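Local coordinates for intestinal fatty acid binding protein (Rattus norvegicus, PDB 1ICM), which binds long-chain fatty acids such as myristate inside a beta-barrel of the lipocalin and cytosolic fatty-acid binding protein family, probably to carry them within intestinal cells, at residues 44-49 and 61-66; 113-118 and 126-131. All coordinates share one frame; numbering follows the deposited sequence.

Contact 1 (44-49 and 61-66)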
loop_
_atom_site.group_PDB
_atom_site.type_symbol
_atom_site.label_atom_id
_atom_site.label_comp_id
_atom_site.label_asym_id
_atom_site.label_seq_id
_atom_site.Cartn_x
_atom_site.Cartn_y
_atom_site.Cartn_z
ATOM N N GLY A 44 -4.443 -10.592 -17.018
ATOM C CA GLY A 44 -5.840 -10.269 -17.209
ATOM C C GLY A 44 -6.264 -9.218 -16.183
ATOM O O GLY A 44 -5.759 -8.103 -16.061
ATOM N N ASN A 45 -7.266 -9.666 -15.442
ATOM C CA ASN A 45 -7.937 -8.941 -14.378
ATOM C C ASN A 45 -7.275 -9.215 -13.013
ATOM O O ASN A 45 -7.680 -8.654 -11.988
ATOM C CB ASN A 45 -9.411 -9.471 -14.358
ATOM C CG ASN A 45 -10.469 -8.394 -14.154
ATOM O OD1 ASN A 45 -11.563 -8.659 -13.590
ATOM N ND2 ASN A 45 -10.134 -7.185 -14.627
ATOM N N LYS A 46 -6.267 -10.098 -12.972
ATOM C CA LYS A 46 -5.613 -10.411 -11.697
ATOM C C LYS A 46 -4.224 -9.823 -11.592
ATOM O O LYS A 46 -3.420 -9.859 -12.520
ATOM C CB LYS A 46 -5.391 -11.910 -11.564
ATOM C CG LYS A 46 -6.670 -12.647 -11.284
ATOM C CD LYS A 46 -6.565 -14.161 -11.372
ATOM C CE LYS A 46 -5.994 -14.790 -10.129
ATOM N NZ LYS A 46 -6.417 -16.190 -9.995
ATOM N N PHE A 47 -3.902 -9.305 -10.448
ATOM C CA PHE A 47 -2.608 -8.729 -10.228
ATOM C C PHE A 47 -1.830 -9.513 -9.168
ATOM O O PHE A 47 -2.443 -10.051 -8.226
ATOM C CB PHE A 47 -2.721 -7.310 -9.669
ATOM C CG PHE A 47 -3.066 -6.244 -10.682
ATOM C CD1 PHE A 47 -4.340 -6.212 -11.252
ATOM C CD2 PHE A 47 -2.136 -5.284 -11.087
ATOM C CE1 PHE A 47 -4.647 -5.225 -12.189
ATOM C CE2 PHE A 47 -2.429 -4.303 -12.038
ATOM C CZ PHE A 47 -3.699 -4.291 -12.610
ATOM N N THR A 48 -0.498 -9.535 -9.328
ATOM C CA THR A 48 0.385 -10.170 -8.384
ATOM C C THR A 48 1.376 -9.115 -7.978
ATOM O O THR A 48 2.073 -8.550 -8.820
ATOM C CB THR A 48 1.150 -11.392 -8.883
ATOM O OG1 THR A 48 0.208 -12.383 -9.199
ATOM C CG2 THR A 48 2.089 -11.921 -7.785
ATOM N N VAL A 49 1.411 -8.857 -6.666
ATOM C CA VAL A 49 2.316 -7.871 -6.094
ATOM C C VAL A 49 3.240 -8.594 -5.126
ATOM O O VAL A 49 2.830 -9.204 -4.141
ATOM C CB VAL A 49 1.668 -6.721 -5.336
ATOM C CG1 VAL A 49 2.707 -5.691 -4.896
ATOM C CG2 VAL A 49 0.575 -6.019 -6.147
ATOM N N VAL A 61 -1.962 -11.426 -4.020
ATOM C CA VAL A 61 -2.674 -11.652 -5.260
ATOM C C VAL A 61 -4.118 -11.148 -5.165
ATOM O O VAL A 61 -4.838 -11.458 -4.207
ATOM C CB VAL A 61 -2.703 -13.157 -5.511
ATOM C CG1 VAL A 61 -3.527 -13.502 -6.755
ATOM C CG2 VAL A 61 -1.259 -13.654 -5.611
ATOM N N PHE A 62 -4.578 -10.384 -6.123
ATOM C CA PHE A 62 -5.947 -9.932 -6.130
ATOM C C PHE A 62 -6.579 -9.827 -7.527
ATOM O O PHE A 62 -5.891 -9.631 -8.520
ATOM C CB PHE A 62 -6.104 -8.593 -5.403
ATOM C CG PHE A 62 -5.310 -7.454 -5.920
ATOM C CD1 PHE A 62 -5.855 -6.653 -6.923
ATOM C CD2 PHE A 62 -4.053 -7.140 -5.415
ATOM C CE1 PHE A 62 -5.152 -5.546 -7.382
ATOM C CE2 PHE A 62 -3.338 -6.035 -5.858
ATOM C CZ PHE A 62 -3.895 -5.239 -6.857
ATOM N N GLU A 63 -7.906 -9.978 -7.608
ATOM C CA GLU A 63 -8.642 -9.840 -8.842
ATOM C C GLU A 63 -9.390 -8.512 -8.714
ATOM O O GLU A 63 -9.996 -8.248 -7.658
ATOM C CB GLU A 63 -9.642 -11.000 -9.009
ATOM C CG GLU A 63 -10.391 -10.802 -10.332
ATOM C CD GLU A 63 -11.308 -11.943 -10.702
ATOM O OE1 GLU A 63 -11.133 -13.063 -10.041
ATOM O OE2 GLU A 63 -12.146 -11.803 -11.575
ATOM N N LEU A 64 -9.357 -7.633 -9.715
ATOM C CA LEU A 64 -10.055 -6.357 -9.594
ATOM C C LEU A 64 -11.531 -6.522 -9.207
ATOM O O LEU A 64 -12.207 -7.416 -9.736
ATOM C CB LEU A 64 -9.965 -5.590 -10.936
ATOM C CG LEU A 64 -8.565 -5.094 -11.299
ATOM C CD1 LEU A 64 -8.683 -4.307 -12.606
ATOM C CD2 LEU A 64 -8.059 -4.141 -10.221
ATOM N N GLY A 65 -12.054 -5.705 -8.283
ATOM C CA GLY A 65 -13.472 -5.849 -7.928
ATOM C C GLY A 65 -13.876 -7.026 -7.036
ATOM O O GLY A 65 -15.046 -7.191 -6.698
ATOM N N VAL A 66 -12.947 -7.890 -6.610
ATOM C CA VAL A 66 -13.249 -9.030 -5.771
ATOM C C VAL A 66 -12.576 -8.790 -4.423
ATOM O O VAL A 66 -11.377 -8.520 -4.387
ATOM C CB VAL A 66 -12.744 -10.293 -6.442
ATOM C CG1 VAL A 66 -13.087 -11.512 -5.620
ATOM C CG2 VAL A 66 -13.410 -10.450 -7.806
#
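F47 and F62 face each other as an antiparallel hydrogen-bonded pair in the beta hairpin of strands 46-52 and 57-63, part of the barrel wall of a fatty-acid binding protein. The strand segments run at 160° to one another. F47 N donates to F62 O at 2.8 Å and F62 N to F47 O at 3.0 Å, which fixes the register; L64 N, bonded to N45 O at 3.0 Å, extends the ladder one step past the strand ends, inside the type II turn that runs from E63 to V66.

Both phenyl rings lie on the same face of the sheet. F62 holds CG between its backbone N and carbonyl carbon (chi1 59°), which swings the ring back across the hairpin beneath F47. There F47 CB sits over one ring face, 3.9 Å from the F62 centroid, a CH-pi contact. The two rings are almost parallel, 8° apart, yet with centroids 5.5 Å apart they are slid so far that they barely overlap. F47 CE1 meets L64 CG at 4.0 Å and V49 CG2 touches F62 CE2 at 3.9 Å, so L64 borders the F47 ring toward the E63-V66 turn, and V49 borders the F62 ring on the side away from that turn.

The other face carries K46, T48, V61 and E63. T48 and V61 lie side by side, while K46 CG meets E63 CB at 4.1 Å as the two side chains cross; the charged ends of K46 and E63 do not touch.

Bound myristate touches V49 and F62, placing the ring-bearing face on the cavity side. Strand 37-43 continues the sheet beyond 46-52, with F47 packed on I40 and Q42, while F62 stacks on W82 of strand 77-85 and meets the ring of F68.

Contact 2 (113-118 and 126-131)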
loop_
_atom_site.group_PDB
_atom_site.type_symbol
_atom_site.label_atom_id
_atom_site.label_comp_id
_atom_site.label_asym_id
_atom_site.label_seq_id
_atom_site.Cartn_x
_atom_site.Cartn_y
_atom_site.Cartn_z
ATOM N N LEU A 113 5.648 6.017 -9.182
ATOM C CA LEU A 113 4.400 5.400 -8.712
ATOM C C LEU A 113 4.032 6.126 -7.392
ATOM O O LEU A 113 4.861 6.212 -6.462
ATOM C CB LEU A 113 4.536 3.885 -8.525
ATOM C CG LEU A 113 3.464 3.290 -7.662
ATOM C CD1 LEU A 113 2.246 3.237 -8.554
ATOM C CD2 LEU A 113 3.821 1.844 -7.392
ATOM N N ILE A 114 2.838 6.737 -7.292
ATOM C CA ILE A 114 2.495 7.438 -6.071
ATOM C C ILE A 114 1.426 6.658 -5.361
ATOM O O ILE A 114 0.436 6.334 -6.015
ATOM C CB ILE A 114 1.953 8.825 -6.335
ATOM C CG1 ILE A 114 2.994 9.604 -7.155
ATOM C CG2 ILE A 114 1.557 9.457 -4.977
ATOM C CD1 ILE A 114 2.522 11.000 -7.533
ATOM N N GLN A 115 1.676 6.311 -4.088
ATOM C CA GLN A 115 0.691 5.560 -3.325
ATOM C C GLN A 115 0.191 6.483 -2.234
ATOM O O GLN A 115 0.983 6.903 -1.383
ATOM C CB GLN A 115 1.218 4.290 -2.614
ATOM C CG GLN A 115 1.474 3.104 -3.542
ATOM C CD GLN A 115 1.629 1.747 -2.855
ATOM O OE1 GLN A 115 1.399 0.781 -3.722
ATOM N NE2 GLN A 115 1.949 1.538 -1.651
ATOM N N THR A 116 -1.090 6.816 -2.237
ATOM C CA THR A 116 -1.592 7.712 -1.195
ATOM C C THR A 116 -2.535 6.910 -0.300
ATOM O O THR A 116 -3.301 6.047 -0.773
ATOM C CB THR A 116 -2.451 8.810 -1.862
ATOM O OG1 THR A 116 -1.613 9.526 -2.726
ATOM C CG2 THR A 116 -2.907 9.880 -0.878
ATOM N N TYR A 117 -2.508 7.237 0.990
ATOM C CA TYR A 117 -3.433 6.600 1.922
ATOM C C TYR A 117 -4.174 7.676 2.747
ATOM O O TYR A 117 -3.644 8.753 3.064
ATOM C CB TYR A 117 -2.715 5.742 3.010
ATOM C CG TYR A 117 -1.561 4.838 2.595
ATOM C CD1 TYR A 117 -1.762 3.823 1.655
ATOM C CD2 TYR A 117 -0.294 4.968 3.169
ATOM C CE1 TYR A 117 -0.723 2.971 1.271
ATOM C CE2 TYR A 117 0.752 4.109 2.810
ATOM C CZ TYR A 117 0.542 3.119 1.844
ATOM O OH TYR A 117 1.563 2.275 1.457
ATOM N N THR A 118 -5.371 7.326 3.193
ATOM C CA THR A 118 -6.089 8.200 4.115
ATOM C C THR A 118 -6.705 7.309 5.205
ATOM O O THR A 118 -7.230 6.220 4.954
ATOM C CB THR A 118 -7.234 9.064 3.513
ATOM O OG1 THR A 118 -8.159 8.190 2.885
ATOM C CG2 THR A 118 -6.714 10.078 2.496
ATOM N N ARG A 126 3.570 7.566 -0.139
ATOM C CA ARG A 126 4.823 6.846 -0.354
ATOM C C ARG A 126 5.081 6.952 -1.856
ATOM O O ARG A 126 4.225 6.537 -2.627
ATOM C CB ARG A 126 4.797 5.395 0.086
ATOM C CG ARG A 126 4.501 5.353 1.590
ATOM C CD ARG A 126 5.103 4.134 2.287
ATOM N NE ARG A 126 6.527 4.344 2.550
ATOM C CZ ARG A 126 7.246 3.320 2.974
ATOM N NH1 ARG A 126 6.609 2.144 3.151
ATOM N NH2 ARG A 126 8.531 3.493 3.244
ATOM N N ILE A 127 6.207 7.525 -2.260
ATOM C CA ILE A 127 6.507 7.640 -3.698
ATOM C C ILE A 127 7.647 6.701 -4.121
ATOM O O ILE A 127 8.713 6.694 -3.491
ATOM C CB ILE A 127 6.788 9.118 -3.939
ATOM C CG1 ILE A 127 5.531 9.927 -3.570
ATOM C CG2 ILE A 127 7.260 9.342 -5.385
ATOM C CD1 ILE A 127 5.767 11.419 -3.363
ATOM N N PHE A 128 7.481 5.902 -5.184
ATOM C CA PHE A 128 8.479 4.943 -5.634
ATOM C C PHE A 128 9.093 5.303 -6.974
ATOM O O PHE A 128 8.403 5.953 -7.773
ATOM C CB PHE A 128 7.756 3.609 -5.907
ATOM C CG PHE A 128 7.026 3.066 -4.687
ATOM C CD1 PHE A 128 5.868 3.668 -4.173
ATOM C CD2 PHE A 128 7.506 1.935 -4.021
ATOM C CE1 PHE A 128 5.216 3.159 -3.038
ATOM C CE2 PHE A 128 6.882 1.414 -2.881
ATOM C CZ PHE A 128 5.726 2.032 -2.388
ATOM N N LYS A 129 10.349 4.892 -7.212
ATOM C CA LYS A 129 10.998 5.147 -8.485
ATOM C C LYS A 129 11.084 3.827 -9.195
ATOM O O LYS A 129 11.208 2.799 -8.557
ATOM C CB LYS A 129 12.387 5.728 -8.354
ATOM C CG LYS A 129 12.352 7.246 -8.290
ATOM C CD LYS A 129 13.754 7.777 -8.047
ATOM C CE LYS A 129 13.739 9.189 -7.481
ATOM N NZ LYS A 129 12.948 10.115 -8.315
ATOM N N LYS A 130 10.978 3.840 -10.517
ATOM C CA LYS A 130 11.075 2.573 -11.225
ATOM C C LYS A 130 12.548 2.181 -11.296
ATOM O O LYS A 130 13.430 3.019 -11.478
ATOM C CB LYS A 130 10.523 2.734 -12.637
ATOM C CG LYS A 130 9.725 1.530 -13.118
ATOM C CD LYS A 130 9.200 1.848 -14.512
ATOM C CE LYS A 130 8.021 1.027 -14.967
ATOM N NZ LYS A 130 7.347 1.751 -16.057
ATOM N N GLU A 131 12.832 0.890 -11.124
ATOM C CA GLU A 131 14.158 0.282 -11.156
ATOM C C GLU A 131 14.754 0.298 -12.559
ATOM O O GLU A 131 15.736 -0.458 -12.783
ATOM C CB GLU A 131 14.053 -1.206 -10.755
ATOM C CG GLU A 131 15.388 -1.877 -10.399
ATOM C CD GLU A 131 15.643 -1.870 -8.919
ATOM O OE1 GLU A 131 15.359 -0.702 -8.394
ATOM O OE2 GLU A 131 16.053 -2.848 -8.301
ATOM O OXT GLU A 131 14.239 1.040 -13.426
HETATM O O HOH W 1 3.599 1.286 3.246
#
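Q115 meets the F128 ring at its CE1 corner, Q115 CG lying 3.8 Å from F128 CE1, with the amide plane turned 67° from the ring plane. With the chain extended beyond CG (chi2 -164°), CD and NE2 run on past F128 CE1 and CZ, and NE2 gives Y117 OH a weak bond. The F128 ring also presents its edge to L113 O, 3.6 Å from CD1 and in the ring plane.

Y117 CE2 approaches R126 CG at 4.1 Å, and a water joins the polar ends: it lies 2.9 Å from Y117 OH and accepts from R126 NH1 at 3.1 Å, at the guanidinium edge. Paired backbone bonds at L113-F128 and Q115-R126 set the register; F128 N reaches L113 O at 2.9 Å. On the reverse face I114 CG2 packs against I127 CG1.

Outer partners position these groups: R106 NE bonds Q115 OE1, N11 binds R126 NE, and D34 forms a salt bridge with R126 NH2. An alanine at Q115 would probably leave R106 without this acceptor and open a gap beside F128.

This is an antiparallel beta hairpin of the fatty-acid binding protein barrel; its inward face, where Q115, Y117 and R126 join L113 and F128, lies beside the ligand, which touches Y117.

In the fold
Contacts 1 and 2 are hairpins of one antiparallel sheet, formed in series along the chain. Strands 37-43 and 4-12 lie between them in the sheet order, linking 46-52 to 122-130. The centres of the two contacts are 19 Å apart, and although their nearest atoms come within about 7 Å, they do not touch. Both reach the ligand in the cavity: the side chain of F62 is about 3 Å from the bound myristic acid. The side chain of Y117 is about 4 Å from the bound myristic acid. On the inward face contact 1 is aromatic and apolar, whereas contact 2 adds a polar, water-linked group to L113 and F128. Contact 2 is also the deeper, 8 Å from the chain centre against 14 Å for contact 1.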